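Local coordinates for SIRV coat protein (PDB 3F2E) that probably forms the coat of a rod-shaped archaeal virus, with a C-terminal domain that folds as a four-helix bundle, at residues Pro27-Ala30 / Ile31-Phe35; Asn57-Lys60 / Ala61-Ser65. All coordinates share one frame; numbering follows the deposited sequence.

Interaction 1: residues Pro27-Ala30 / Ile31-Phe35; sequences PNRA and IYQGF
Asn28 meets Ile31 and Tyr32 through its backbone oxygen. Asn28 O takes a weak bond from Ile31 N at 3.2 Å (N-H...O angle 133°). Two carbons also come close to Asn28 O: Tyr32 CD2 at 3.3 Å and Ile31 CB at 3.4 Å. Ile31 CB sits over the rim of one face of the Tyr32 ring, whose OH bonds Asn70 N. The Asn28 and Ile31 side chains run side by side in the same direction, and Asn28 OD1 lies 4.1 Å from Ile31 CD1. Arg29 O then accepts two N-H groups. Gln33 N donates to Arg29 O at 3.0 Å, while Tyr32 N makes a weak bond to it. The stretch lies near the start of helix 29-46 in the four-helix bundle, and combines weak i to i+3 bonds with regular i to i+4 bonds. A water accepts from Arg29 NE and, weakly, from Gln33 NE2, so it bridges the two side chains on the side facing helix 9-22. Gln33 bends at chi2 (-72°), and its NE2 also bonds Ala12 O of that helix. Arg29 NH1 bonds Ile24 O. Ala30 O receives Gly34 N at 3.0 Å.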
ATOM      1  N   PRO A  27     -14.422  -8.004  -5.248  1.00 26.98           N
ATOM      2  CA  PRO A  27     -14.296  -7.675  -3.823  1.00 30.03           C
ATOM      3  C   PRO A  27     -12.854  -7.521  -3.347  1.00 25.61           C
ATOM      4  O   PRO A  27     -12.606  -6.750  -2.421  1.00 24.96           O
ATOM      5  CB  PRO A  27     -14.947  -8.878  -3.130  1.00 31.47           C
ATOM      6  CG  PRO A  27     -15.916  -9.402  -4.131  1.00 42.18           C
ATOM      7  CD  PRO A  27     -15.264  -9.194  -5.468  1.00 35.48           C
ATOM      8  N   ASN A  28     -11.922  -8.242  -3.963  1.00 24.06           N
ATOM      9  CA  ASN A  28     -10.530  -8.191  -3.528  1.00 23.64           C
ATOM     10  C   ASN A  28      -9.882  -6.818  -3.718  1.00 16.75           C
ATOM     11  O   ASN A  28      -8.877  -6.506  -3.075  1.00 20.50           O
ATOM     12  CB  ASN A  28      -9.705  -9.285  -4.214  1.00 27.79           C
ATOM     13  CG  ASN A  28     -10.018 -10.674  -3.677  1.00 36.73           C
ATOM     14  OD1 ASN A  28     -10.743 -10.823  -2.690  1.00 36.30           O
ATOM     15  ND2 ASN A  28      -9.469 -11.697  -4.324  1.00 43.08           N
ATOM     16  N   ARG A  29     -10.450  -5.990  -4.590  1.00 15.82           N
ATOM     17  CA  ARG A  29      -9.897  -4.649  -4.796  1.00 16.34           C
ATOM     18  C   ARG A  29      -9.875  -3.870  -3.485  1.00 18.90           C
ATOM     19  O   ARG A  29      -8.962  -3.072  -3.237  1.00 17.91           O
ATOM     20  CB  ARG A  29     -10.706  -3.868  -5.832  1.00 18.12           C
ATOM     21  CG  ARG A  29     -10.590  -4.396  -7.254  1.00 17.72           C
ATOM     22  CD  ARG A  29     -11.515  -3.619  -8.189  1.00 21.30           C
ATOM     23  NE  ARG A  29     -11.129  -2.214  -8.309  1.00 23.86           N
ATOM     24  CZ  ARG A  29     -10.230  -1.759  -9.178  1.00 28.94           C
ATOM     25  NH1 ARG A  29      -9.618  -2.605  -9.995  1.00 24.47           N
ATOM     26  NH2 ARG A  29      -9.941  -0.459  -9.230  1.00 26.90           N
ATOM     27  N   ALA A  30     -10.895  -4.101  -2.660  1.00 18.90           N
ATOM     28  CA  ALA A  30     -11.067  -3.367  -1.412  1.00 20.59           C
ATOM     29  C   ALA A  30      -9.908  -3.574  -0.450  1.00 17.68           C
ATOM     30  O   ALA A  30      -9.559  -2.663   0.304  1.00 19.61           O
ATOM     31  CB  ALA A  30     -12.395  -3.752  -0.741  1.00 23.33           C
ATOM     32  N   ILE A  31      -9.320  -4.768  -0.471  1.00 18.96           N
ATOM     33  CA  ILE A  31      -8.150  -5.074   0.356  1.00 21.93           C
ATOM     34  C   ILE A  31      -7.027  -4.079   0.062  1.00 19.41           C
ATOM     35  O   ILE A  31      -6.420  -3.494   0.967  1.00 16.52           O
ATOM     36  CB  ILE A  31      -7.612  -6.496   0.064  1.00 22.10           C
ATOM     37  CG1 ILE A  31      -8.674  -7.559   0.356  1.00 24.97           C
ATOM     38  CG2 ILE A  31      -6.346  -6.774   0.866  1.00 23.80           C
ATOM     39  CD1 ILE A  31      -8.258  -8.955  -0.090  1.00 31.75           C
ATOM     40  N   TYR A  32      -6.762  -3.882  -1.224  1.00 16.14           N
ATOM     41  CA  TYR A  32      -5.631  -3.065  -1.637  1.00 14.74           C
ATOM     42  C   TYR A  32      -5.913  -1.563  -1.525  1.00 15.91           C
ATOM     43  O   TYR A  32      -5.012  -0.783  -1.212  1.00 16.62           O
ATOM     44  CB  TYR A  32      -5.168  -3.481  -3.043  1.00 14.37           C
ATOM     45  CG  TYR A  32      -4.809  -4.954  -3.078  1.00 12.43           C
ATOM     46  CD1 TYR A  32      -3.597  -5.403  -2.557  1.00 15.84           C
ATOM     47  CD2 TYR A  32      -5.699  -5.901  -3.579  1.00 15.31           C
ATOM     48  CE1 TYR A  32      -3.273  -6.754  -2.548  1.00 16.16           C
ATOM     49  CE2 TYR A  32      -5.380  -7.256  -3.584  1.00 15.37           C
ATOM     50  CZ  TYR A  32      -4.163  -7.674  -3.070  1.00 16.88           C
ATOM     51  OH  TYR A  32      -3.836  -9.018  -3.063  1.00 17.54           O
ATOM     52  N   GLN A  33      -7.160  -1.162  -1.765  0.93 14.34           N
ATOM     53  CA  GLN A  33      -7.549   0.229  -1.563  0.91 14.32           C
ATOM     54  C   GLN A  33      -7.415   0.606  -0.084  0.84 12.20           C
ATOM     55  O   GLN A  33      -6.944   1.695   0.240  1.00 17.16           O
ATOM     56  CB  GLN A  33      -8.972   0.490  -2.067  1.00 18.60           C
ATOM     57  CG  GLN A  33      -9.121   0.421  -3.588  1.00 16.19           C
ATOM     58  CD  GLN A  33      -8.489   1.604  -4.320  0.77 12.96           C
ATOM     59  OE1 GLN A  33      -7.866   2.481  -3.713  0.92 16.82           O
ATOM     60  NE2 GLN A  33      -8.658   1.633  -5.645  1.00 17.67           N
ATOM     61  N   GLY A  34      -7.813  -0.306   0.801  1.00 15.27           N
ATOM     62  CA  GLY A  34      -7.692  -0.074   2.235  1.00 17.38           C
ATOM     63  C   GLY A  34      -6.247   0.023   2.700  1.00 16.20           C
ATOM     64  O   GLY A  34      -5.873   0.947   3.435  1.00 16.24           O
ATOM     65  N   PHE A  35      -5.431  -0.935   2.273  1.00 14.22           N
ATOM     66  CA  PHE A  35      -3.997  -0.911   2.544  1.00 14.09           C
ATOM     67  C   PHE A  35      -3.380   0.395   2.046  1.00 14.79           C
ATOM     68  O   PHE A  35      -2.641   1.061   2.767  1.00 14.09           O
ATOM     69  CB  PHE A  35      -3.313  -2.107   1.868  1.00 13.49           C
ATOM     70  CG  PHE A  35      -1.810  -2.077   1.942  1.00 14.36           C
ATOM     71  CD1 PHE A  35      -1.147  -2.535   3.069  1.00 15.64           C
ATOM     72  CD2 PHE A  35      -1.056  -1.613   0.865  1.00 14.15           C
ATOM     73  CE1 PHE A  35       0.246  -2.524   3.133  1.00 14.91           C
ATOM     74  CE2 PHE A  35       0.327  -1.597   0.922  1.00 14.27           C
ATOM     75  CZ  PHE A  35       0.984  -2.055   2.057  1.00 15.13           C
TER
HETATM   76  O   HOH W   1     -11.450  -0.089  -6.271  1.00 31.13           O

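Interaction 2: residues Asn57-Lys60 / Ala61-Ser65; sequences NGLK and AYYIS
Gly58 O accepts the N-H of Tyr62 N at 2.9 Å, with an angle of 162° at the hydrogen. Tyr62 CB rests 3.5 Å from Gly58 O. The Tyr62 ring leads away from this turn, because CG stands anti to the backbone N (chi1 -170°). One residue on, Leu59 O bonds Tyr63 N at 2.9 Å. Leu59 O also lies at the edge of the Tyr63 ring, near its plane, 3.2 Å from Tyr63 CD2. The ring edge therefore closes against the oxygen that the backbone already uses. Beyond it, Leu59 CD2 makes a looser apolar contact with Tyr63 CE2. Lys60 O accepts Ile64 N and is flanked by the Ile64 side chain. Ile64 CG1 stands beside its own backbone N (chi1 -68°), which brings it to 3.2 Å from Lys60 O. Ile64 CD1 lies 3.5 Å from Lys60 O. Ala61 N completes the run of four i to i+4 bonds by donating to Asn57 O. They mark regular alpha-helix in the second half of helix 50-67. The Lys60 chain is extended beyond CG and carries NZ to a salt bridge with Asp75 and a hydrogen bond to Pro85 O. Leu59 and Tyr63 pack on helix 29-46, where Tyr63 meets Phe35 edge-to-face. Ile64 lies on helix 71-82 at Pro71 and Leu74, and Lys60 reaches both of these helices.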
ATOM      1  N   ASN A  57       5.859  -2.025   7.150  1.00 12.65           N
ATOM      2  CA  ASN A  57       6.184  -3.431   7.368  1.00 12.90           C
ATOM      3  C   ASN A  57       5.091  -4.152   8.173  1.00 13.60           C
ATOM      4  O   ASN A  57       4.723  -5.292   7.862  1.00 13.78           O
ATOM      5  CB  ASN A  57       7.545  -3.574   8.060  1.00 13.88           C
ATOM      6  CG  ASN A  57       8.715  -3.422   7.098  1.00 15.93           C
ATOM      7  OD1 ASN A  57       8.578  -3.636   5.892  1.00 17.73           O
ATOM      8  ND2 ASN A  57       9.882  -3.059   7.634  1.00 16.45           N
ATOM      9  N   GLY A  58       4.577  -3.487   9.206  1.00 12.55           N
ATOM     10  CA  GLY A  58       3.509  -4.049  10.026  1.00 12.52           C
ATOM     11  C   GLY A  58       2.227  -4.262   9.235  1.00 13.67           C
ATOM     12  O   GLY A  58       1.606  -5.327   9.318  1.00 15.35           O
ATOM     13  N   LEU A  59       1.839  -3.255   8.455  1.00 11.79           N
ATOM     14  CA  LEU A  59       0.627  -3.345   7.638  1.00 11.47           C
ATOM     15  C   LEU A  59       0.746  -4.474   6.613  1.00 14.59           C
ATOM     16  O   LEU A  59      -0.211  -5.215   6.389  1.00 12.88           O
ATOM     17  CB  LEU A  59       0.344  -2.016   6.926  1.00 13.78           C
ATOM     18  CG  LEU A  59      -0.111  -0.835   7.791  1.00 13.74           C
ATOM     19  CD1 LEU A  59      -0.113   0.449   6.986  1.00 16.43           C
ATOM     20  CD2 LEU A  59      -1.489  -1.106   8.402  1.00 16.36           C
ATOM     21  N   LYS A  60       1.916  -4.597   5.982  1.00 13.44           N
ATOM     22  CA  LYS A  60       2.133  -5.665   4.997  1.00 11.22           C
ATOM     23  C   LYS A  60       1.894  -7.029   5.636  1.00 14.06           C
ATOM     24  O   LYS A  60       1.104  -7.839   5.140  1.00 14.25           O
ATOM     25  CB  LYS A  60       3.547  -5.606   4.416  1.00 12.35           C
ATOM     26  CG  LYS A  60       3.769  -4.498   3.381  1.00 13.00           C
ATOM     27  CD  LYS A  60       5.229  -4.451   2.957  1.00 14.07           C
ATOM     28  CE  LYS A  60       5.467  -3.460   1.825  1.00 14.29           C
ATOM     29  NZ  LYS A  60       6.938  -3.377   1.524  1.00 13.04           N
ATOM     30  N   ALA A  61       2.576  -7.274   6.752  1.00 13.14           N
ATOM     31  CA  ALA A  61       2.437  -8.542   7.451  1.00 14.96           C
ATOM     32  C   ALA A  61       0.980  -8.802   7.859  1.00 13.94           C
ATOM     33  O   ALA A  61       0.474  -9.913   7.685  1.00 15.60           O
ATOM     34  CB  ALA A  61       3.360  -8.575   8.668  1.00 15.56           C
ATOM     35  N   TYR A  62       0.311  -7.781   8.392  1.00 14.54           N
ATOM     36  CA  TYR A  62      -1.081  -7.930   8.808  1.00 14.10           C
ATOM     37  C   TYR A  62      -2.018  -8.251   7.640  1.00 16.33           C
ATOM     38  O   TYR A  62      -2.874  -9.131   7.752  1.00 16.83           O
ATOM     39  CB  TYR A  62      -1.591  -6.695   9.560  1.00 12.65           C
ATOM     40  CG  TYR A  62      -2.942  -6.950  10.193  1.00 14.56           C
ATOM     41  CD1 TYR A  62      -4.121  -6.689   9.493  1.00 17.25           C
ATOM     42  CD2 TYR A  62      -3.038  -7.475  11.477  1.00 17.80           C
ATOM     43  CE1 TYR A  62      -5.364  -6.939  10.064  1.00 21.82           C
ATOM     44  CE2 TYR A  62      -4.275  -7.736  12.057  1.00 17.25           C
ATOM     45  CZ  TYR A  62      -5.432  -7.459  11.345  1.00 24.06           C
ATOM     46  OH  TYR A  62      -6.662  -7.707  11.922  1.00 27.77           O
ATOM     47  N   TYR A  63      -1.859  -7.539   6.526  1.00 13.46           N
ATOM     48  CA  TYR A  63      -2.750  -7.735   5.385  1.00 14.10           C
ATOM     49  C   TYR A  63      -2.532  -9.104   4.735  1.00 18.50           C
ATOM     50  O   TYR A  63      -3.482  -9.749   4.284  1.00 16.25           O
ATOM     51  CB  TYR A  63      -2.640  -6.576   4.378  1.00 11.94           C
ATOM     52  CG  TYR A  63      -3.549  -5.408   4.713  1.00 12.82           C
ATOM     53  CD1 TYR A  63      -4.651  -5.104   3.916  1.00 15.38           C
ATOM     54  CD2 TYR A  63      -3.324  -4.626   5.843  1.00 13.95           C
ATOM     55  CE1 TYR A  63      -5.492  -4.044   4.229  1.00 17.31           C
ATOM     56  CE2 TYR A  63      -4.160  -3.566   6.161  1.00 16.14           C
ATOM     57  CZ  TYR A  63      -5.242  -3.283   5.355  1.00 18.38           C
ATOM     58  OH  TYR A  63      -6.076  -2.234   5.678  1.00 18.96           O
ATOM     59  N   ILE A  64      -1.283  -9.555   4.713  1.00 14.15           N
ATOM     60  CA  ILE A  64      -0.973 -10.889   4.213  1.00 13.71           C
ATOM     61  C   ILE A  64      -1.649 -11.944   5.089  1.00 17.21           C
ATOM     62  O   ILE A  64      -2.293 -12.868   4.584  1.00 19.60           O
ATOM     63  CB  ILE A  64       0.552 -11.126   4.150  1.00 16.00           C
ATOM     64  CG1 ILE A  64       1.169 -10.223   3.069  1.00 16.65           C
ATOM     65  CG2 ILE A  64       0.852 -12.594   3.873  1.00 19.99           C
ATOM     66  CD1 ILE A  64       2.691 -10.152   3.096  1.00 18.05           C
ATOM     67  N   SER A  65      -1.524 -11.788   6.403  1.00 16.26           N
ATOM     68  CA  SER A  65      -2.081 -12.764   7.342  1.00 18.72           C
ATOM     69  C   SER A  65      -3.608 -12.768   7.378  1.00 19.51           C
ATOM     70  O   SER A  65      -4.237 -13.829   7.314  1.00 23.37           O
ATOM     71  CB  SER A  65      -1.534 -12.523   8.751  1.00 20.13           C
ATOM     72  OG  SER A  65      -2.071 -13.462   9.672  1.00 22.82           O
TER

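Both interactions are local contacts within one helix, on the consecutive helices 29-46 and 50-67 of the bundle. Interaction 1 lies near the start of its helix and is mostly at the surface. It combines weak and regular backbone bonds with a water-bridged polar pair. Interaction 2 lies within its helix and is partly buried. Its backbone bonds are regular, and its inner side chains are largely apolar or aromatic. The centres of interaction 1 and interaction 2 are about 13 Å apart. Even so, the helices touch directly. Tyr63 CE1 comes 3.4 Å from Ile31 O, and Phe35 CE1 is 3.8 Å from Leu59 CB. Helix 71-82 meets side chains from both, whereas helix 9-22 is met by Arg29 and Gln33 of interaction 1.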